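Local coordinates for ProQ/FinO domain-containing protein (Neisseria meningitidis, PDB 3MW6), which belongs to the FinO family of RNA chaperones and probably acts by binding RNA, at residues E28-A31 with D32-G36; Q53-I56 with A57-Q61. One frame throughout, in Å; residues are numbered along the deposited sequence.

Contact 1. Residues E28-A31 with D32-G36; sequences EMIA and DHIYG
I30 and I34 meet one turn apart on the alpha-helix 23-37 of the ProQ/FinO fold. Four consecutive i to i+4 backbone bonds join residues 28-31 to residues 32-35. D32 N donates to E28 O at 3.0 Å, with an N-H...O angle of 173°. H33 N reaches M29 O at 2.9 Å, and I34 N reaches I30 O at the same length. Y35 N gives the straightest bond, 177°, to A31 O. Each of these carbonyls thus receives an amide hydrogen. G36 N continues the series to D32 O.

Side chains lie against the same acceptors. The two isoleucines lie alongside each other, and CG2 of I30 meets CD1 of I34 at 3.8 Å. I30 also packs on L66, I67 and V70 of helix 64-76. The carboxylate carbon CG of D32 sits 3.3 Å from E28 O. The Y35 hydroxyl is held outside the two segments, by a hydrogen bond with ND1 of H74. CG of Y35 is anti to the carbonyl carbon of Y35 (chi1 -76°). This turns the ring back along the helix, where CD1 of Y35 passes obliquely 3.3 Å from A31 O and 4.4 Å from A31 CB.

Contact 2. Residues Q53-I56 with A57-Q61; sequences QDLI and AALPQ
L55 and L59 come together at the C-terminal end of helix 51-58, an alpha-helix of the ProQ/FinO fold. Here the helix gives way to a turn. The early bonds are regular: A57 N donates to Q53 O at 3.0 Å (167°) and A58 N to D54 O at 2.9 Å. Both donors stand somewhat out of the plane of the carbonyl they use. At the next step the pattern frays. L59 N is shared between L55 O at 2.8 Å and I56 O at 3.4 Å, and both bonds are weak. The first of them is short but bent to 128°. L59 is also the first residue to leave helical backbone angles, and P60 follows with no amide hydrogen to offer.

The tight side is the leucine side. Both leucines are buried and face helices 23-37 and 64-76, and L55 also packs on Y38 and L93. Between the two leucines themselves the touch is slight, CD2 of L55 to CD1 of L59 at 4.5 Å.

The other side is loose. Q53 and A57 are exposed, and so is P60, just after L59. A58, though exposed, also touches Y38. Here the methyl groups rest on backbone oxygens: A57 CB lies 3.4 Å from Q53 O, and A58 CB a similar distance from D54 O. On the buried side, L59 has CG anti to its own carbonyl carbon (chi1 -51°), which puts CG beside the backbone N of L59, 3.3 Å from L55 O.

How the contacts relate
Contact 1 comes first along the chain, and contact 2 follows at the end of helix 51-58. Their centres are 13 Å apart, yet their side chains touch. I34 of contact 1 is the bridge to both leucines of contact 2: its CD1 lies 3.8 Å from L55 CD2 and 4.1 Å from L59 CD1. Beside it, the H33 ring packs on L59, with NE2 3.3 Å from CD2. Helix 64-76 joins this core, because I67 touches I30 of contact 1 and both leucines of contact 2. The two contacts therefore help pack three helices of the ProQ/FinO fold together.

Contact 1. Residues E28-A31 with D32-G36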
ATOM      1  N   GLU A  28      -3.534  22.946  -0.764  1.00 45.69           N
ATOM      2  CA  GLU A  28      -2.292  23.335  -0.124  1.00 47.68           C
ATOM      3  C   GLU A  28      -2.482  23.430   1.388  1.00 50.46           C
ATOM      4  O   GLU A  28      -1.624  22.990   2.150  1.00 51.15           O
ATOM      5  CB  GLU A  28      -1.790  24.665  -0.672  1.00 56.35           C
ATOM      6  CG  GLU A  28      -1.203  24.562  -2.057  1.00 73.93           C
ATOM      7  CD  GLU A  28      -1.215  25.887  -2.784  1.00 88.46           C
ATOM      8  OE1 GLU A  28      -1.591  26.899  -2.154  1.00 90.57           O
ATOM      9  OE2 GLU A  28      -0.860  25.916  -3.984  1.00 95.02           O
HETATM   10  N   MSE A  29      -3.603  23.995   1.825  1.00 49.62           N
HETATM   11  CA  MSE A  29      -3.821  24.186   3.258  1.00 49.17           C
HETATM   12  C   MSE A  29      -3.892  22.842   3.979  1.00 47.24           C
HETATM   13  O   MSE A  29      -3.404  22.708   5.112  1.00 44.88           O
HETATM   14  CB  MSE A  29      -5.101  24.994   3.535  1.00 49.72           C
HETATM   15  CG  MSE A  29      -5.070  26.471   3.121  1.00 53.34           C
HETATM   16 SE   MSE A  29      -6.878  27.242   2.968  0.73 60.42          SE
HETATM   17  CE  MSE A  29      -7.282  27.425   4.884  1.00 45.06           C
ATOM     18  N   ILE A  30      -4.499  21.852   3.321  1.00 38.89           N
ATOM     19  CA  ILE A  30      -4.703  20.545   3.935  1.00 33.60           C
ATOM     20  C   ILE A  30      -3.377  19.836   4.129  1.00 35.95           C
ATOM     21  O   ILE A  30      -3.118  19.246   5.184  1.00 40.57           O
ATOM     22  CB  ILE A  30      -5.619  19.648   3.096  1.00 45.02           C
ATOM     23  CG1 ILE A  30      -7.039  20.220   3.091  1.00 44.87           C
ATOM     24  CG2 ILE A  30      -5.628  18.237   3.658  1.00 42.27           C
ATOM     25  CD1 ILE A  30      -8.003  19.477   2.198  1.00 37.70           C
ATOM     26  N   ALA A  31      -2.544  19.906   3.100  1.00 36.77           N
ATOM     27  CA  ALA A  31      -1.228  19.285   3.112  1.00 42.22           C
ATOM     28  C   ALA A  31      -0.358  19.918   4.187  1.00 42.81           C
ATOM     29  O   ALA A  31       0.230  19.213   5.008  1.00 49.03           O
ATOM     30  CB  ALA A  31      -0.566  19.408   1.731  1.00 44.60           C
ATOM     31  N   ASP A  32      -0.304  21.248   4.209  1.00 44.08           N
ATOM     32  CA  ASP A  32       0.467  21.958   5.243  1.00 45.61           C
ATOM     33  C   ASP A  32      -0.042  21.602   6.638  1.00 44.23           C
ATOM     34  O   ASP A  32       0.740  21.324   7.543  1.00 44.22           O
ATOM     35  CB  ASP A  32       0.423  23.476   5.039  1.00 48.94           C
ATOM     36  CG  ASP A  32       1.144  23.924   3.774  1.00 66.92           C
ATOM     37  OD1 ASP A  32       1.851  23.102   3.136  1.00 72.81           O
ATOM     38  OD2 ASP A  32       0.994  25.112   3.417  1.00 68.91           O
ATOM     39  N   HIS A  33      -1.355  21.587   6.817  1.00 45.04           N
ATOM     40  CA  HIS A  33      -1.887  21.161   8.102  1.00 40.33           C
ATOM     41  C   HIS A  33      -1.357  19.773   8.471  1.00 43.69           C
ATOM     42  O   HIS A  33      -0.784  19.577   9.532  1.00 41.97           O
ATOM     43  CB  HIS A  33      -3.423  21.169   8.124  1.00 45.25           C
ATOM     44  CG  HIS A  33      -3.995  20.736   9.439  1.00 55.61           C
ATOM     45  ND1 HIS A  33      -4.250  21.618  10.463  1.00 54.48           N
ATOM     46  CD2 HIS A  33      -4.302  19.507   9.917  1.00 59.60           C
ATOM     47  CE1 HIS A  33      -4.712  20.956  11.509  1.00 58.40           C
ATOM     48  NE2 HIS A  33      -4.757  19.673  11.203  1.00 62.60           N
ATOM     49  N   ILE A  34      -1.535  18.815   7.571  1.00 43.13           N
ATOM     50  CA  ILE A  34      -1.215  17.419   7.853  1.00 42.15           C
ATOM     51  C   ILE A  34       0.275  17.158   8.082  1.00 47.08           C
ATOM     52  O   ILE A  34       0.648  16.448   9.019  1.00 46.98           O
ATOM     53  CB  ILE A  34      -1.754  16.496   6.729  1.00 42.38           C
ATOM     54  CG1 ILE A  34      -3.223  16.146   6.995  1.00 44.16           C
ATOM     55  CG2 ILE A  34      -0.918  15.258   6.605  1.00 42.61           C
ATOM     56  CD1 ILE A  34      -3.943  15.634   5.770  1.00 50.24           C
ATOM     57  N   TYR A  35       1.129  17.702   7.222  1.00 39.94           N
ATOM     58  CA  TYR A  35       2.565  17.493   7.389  1.00 44.99           C
ATOM     59  C   TYR A  35       3.105  18.269   8.583  1.00 47.17           C
ATOM     60  O   TYR A  35       4.148  17.921   9.123  1.00 48.09           O
ATOM     61  CB  TYR A  35       3.343  17.900   6.131  1.00 44.32           C
ATOM     62  CG  TYR A  35       3.243  16.908   5.005  1.00 45.06           C
ATOM     63  CD1 TYR A  35       2.540  17.216   3.849  1.00 43.92           C
ATOM     64  CD2 TYR A  35       3.846  15.661   5.098  1.00 46.50           C
ATOM     65  CE1 TYR A  35       2.441  16.320   2.807  1.00 40.12           C
ATOM     66  CE2 TYR A  35       3.752  14.757   4.057  1.00 51.09           C
ATOM     67  CZ  TYR A  35       3.043  15.096   2.915  1.00 45.57           C
ATOM     68  OH  TYR A  35       2.935  14.210   1.874  1.00 46.93           O
ATOM     69  N   GLY A  36       2.392  19.324   8.975  1.00 48.09           N
ATOM     70  CA  GLY A  36       2.798  20.160  10.092  1.00 45.75           C
ATOM     71  C   GLY A  36       2.393  19.543  11.416  1.00 54.14           C
ATOM     72  O   GLY A  36       3.169  19.540  12.364  1.00 62.27           O
TER

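Contact 2. Residues Q53-I56 with A57-Q61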
ATOM      1  N   GLN A  53     -10.283   7.766   6.762  1.00 46.58           N
ATOM      2  CA  GLN A  53     -11.423   8.075   7.633  1.00 47.09           C
ATOM      3  C   GLN A  53     -11.003   8.824   8.911  1.00 51.12           C
ATOM      4  O   GLN A  53     -11.722   9.700   9.392  1.00 51.44           O
ATOM      5  CB  GLN A  53     -12.202   6.803   7.994  1.00 45.97           C
ATOM      6  CG  GLN A  53     -12.838   6.087   6.803  1.00 67.88           C
ATOM      7  CD  GLN A  53     -13.929   6.917   6.130  1.00 77.44           C
ATOM      8  OE1 GLN A  53     -14.723   7.584   6.797  1.00 81.09           O
ATOM      9  NE2 GLN A  53     -13.970   6.874   4.801  1.00 74.67           N
ATOM     10  N   ASP A  54      -9.844   8.490   9.464  1.00 50.67           N
ATOM     11  CA  ASP A  54      -9.368   9.203  10.652  1.00 46.23           C
ATOM     12  C   ASP A  54      -9.075  10.671  10.359  1.00 45.01           C
ATOM     13  O   ASP A  54      -9.377  11.549  11.166  1.00 50.43           O
ATOM     14  CB  ASP A  54      -8.117   8.537  11.210  1.00 47.21           C
ATOM     15  CG  ASP A  54      -8.373   7.128  11.659  1.00 55.90           C
ATOM     16  OD1 ASP A  54      -9.521   6.827  12.052  1.00 69.75           O
ATOM     17  OD2 ASP A  54      -7.429   6.323  11.610  1.00 53.93           O
ATOM     18  N   LEU A  55      -8.469  10.932   9.204  1.00 45.30           N
ATOM     19  CA  LEU A  55      -8.176  12.300   8.783  1.00 45.46           C
ATOM     20  C   LEU A  55      -9.476  13.075   8.578  1.00 50.69           C
ATOM     21  O   LEU A  55      -9.607  14.218   9.016  1.00 53.10           O
ATOM     22  CB  LEU A  55      -7.356  12.301   7.483  1.00 49.17           C
ATOM     23  CG  LEU A  55      -5.857  12.004   7.533  1.00 44.74           C
ATOM     24  CD1 LEU A  55      -5.288  11.928   6.105  1.00 37.55           C
ATOM     25  CD2 LEU A  55      -5.172  13.095   8.331  1.00 36.12           C
ATOM     26  N   ILE A  56     -10.441  12.441   7.919  1.00 49.60           N
ATOM     27  CA  ILE A  56     -11.718  13.086   7.625  1.00 45.72           C
ATOM     28  C   ILE A  56     -12.423  13.479   8.900  1.00 50.10           C
ATOM     29  O   ILE A  56     -12.889  14.611   9.040  1.00 53.50           O
ATOM     30  CB  ILE A  56     -12.628  12.176   6.785  1.00 48.01           C
ATOM     31  CG1 ILE A  56     -12.160  12.197   5.327  1.00 47.00           C
ATOM     32  CG2 ILE A  56     -14.090  12.618   6.921  1.00 47.73           C
ATOM     33  CD1 ILE A  56     -12.758  11.087   4.446  1.00 55.54           C
ATOM     34  N   ALA A  57     -12.475  12.541   9.839  1.00 49.91           N
ATOM     35  CA  ALA A  57     -13.071  12.786  11.139  1.00 51.83           C
ATOM     36  C   ALA A  57     -12.325  13.885  11.913  1.00 53.89           C
ATOM     37  O   ALA A  57     -12.951  14.719  12.560  1.00 57.19           O
ATOM     38  CB  ALA A  57     -13.121  11.493  11.933  1.00 53.71           C
ATOM     39  N   ALA A  58     -10.997  13.908  11.827  1.00 48.44           N
ATOM     40  CA  ALA A  58     -10.206  14.884  12.589  1.00 47.57           C
ATOM     41  C   ALA A  58     -10.169  16.280  11.951  1.00 54.02           C
ATOM     42  O   ALA A  58      -9.830  17.267  12.610  1.00 57.33           O
ATOM     43  CB  ALA A  58      -8.767  14.364  12.799  1.00 44.95           C
ATOM     44  N   LEU A  59     -10.495  16.358  10.665  1.00 55.90           N
ATOM     45  CA  LEU A  59     -10.439  17.625   9.937  1.00 50.22           C
ATOM     46  C   LEU A  59     -11.793  17.998   9.336  1.00 51.15           C
ATOM     47  O   LEU A  59     -11.962  17.954   8.119  1.00 48.62           O
ATOM     48  CB  LEU A  59      -9.397  17.558   8.815  1.00 46.16           C
ATOM     49  CG  LEU A  59      -7.988  17.071   9.149  1.00 47.83           C
ATOM     50  CD1 LEU A  59      -7.118  17.089   7.899  1.00 53.50           C
ATOM     51  CD2 LEU A  59      -7.392  17.933  10.212  1.00 42.30           C
ATOM     52  N   PRO A  60     -12.764  18.370  10.184  1.00 52.74           N
ATOM     53  CA  PRO A  60     -14.076  18.700   9.616  1.00 52.15           C
ATOM     54  C   PRO A  60     -14.066  20.046   8.884  1.00 51.12           C
ATOM     55  O   PRO A  60     -14.975  20.324   8.103  1.00 56.55           O
ATOM     56  CB  PRO A  60     -14.997  18.732  10.841  1.00 46.58           C
ATOM     57  CG  PRO A  60     -14.084  18.966  12.002  1.00 48.78           C
ATOM     58  CD  PRO A  60     -12.790  18.294  11.652  1.00 49.45           C
ATOM     59  N   GLN A  61     -13.037  20.852   9.114  1.00 46.80           N
ATOM     60  CA  GLN A  61     -12.938  22.164   8.466  1.00 50.41           C
ATOM     61  C   GLN A  61     -12.528  22.090   6.990  1.00 49.10           C
ATOM     62  O   GLN A  61     -12.316  23.121   6.350  1.00 52.36           O
ATOM     63  CB  GLN A  61     -11.978  23.093   9.233  1.00 44.36           C
ATOM     64  CG  GLN A  61     -10.505  22.715   9.164  1.00 45.33           C
ATOM     65  CD  GLN A  61     -10.116  21.638  10.166  1.00 48.45           C
ATOM     66  OE1 GLN A  61     -10.828  20.649  10.354  1.00 47.79           O
ATOM     67  NE2 GLN A  61      -8.984  21.832  10.818  1.00 47.45           N
TER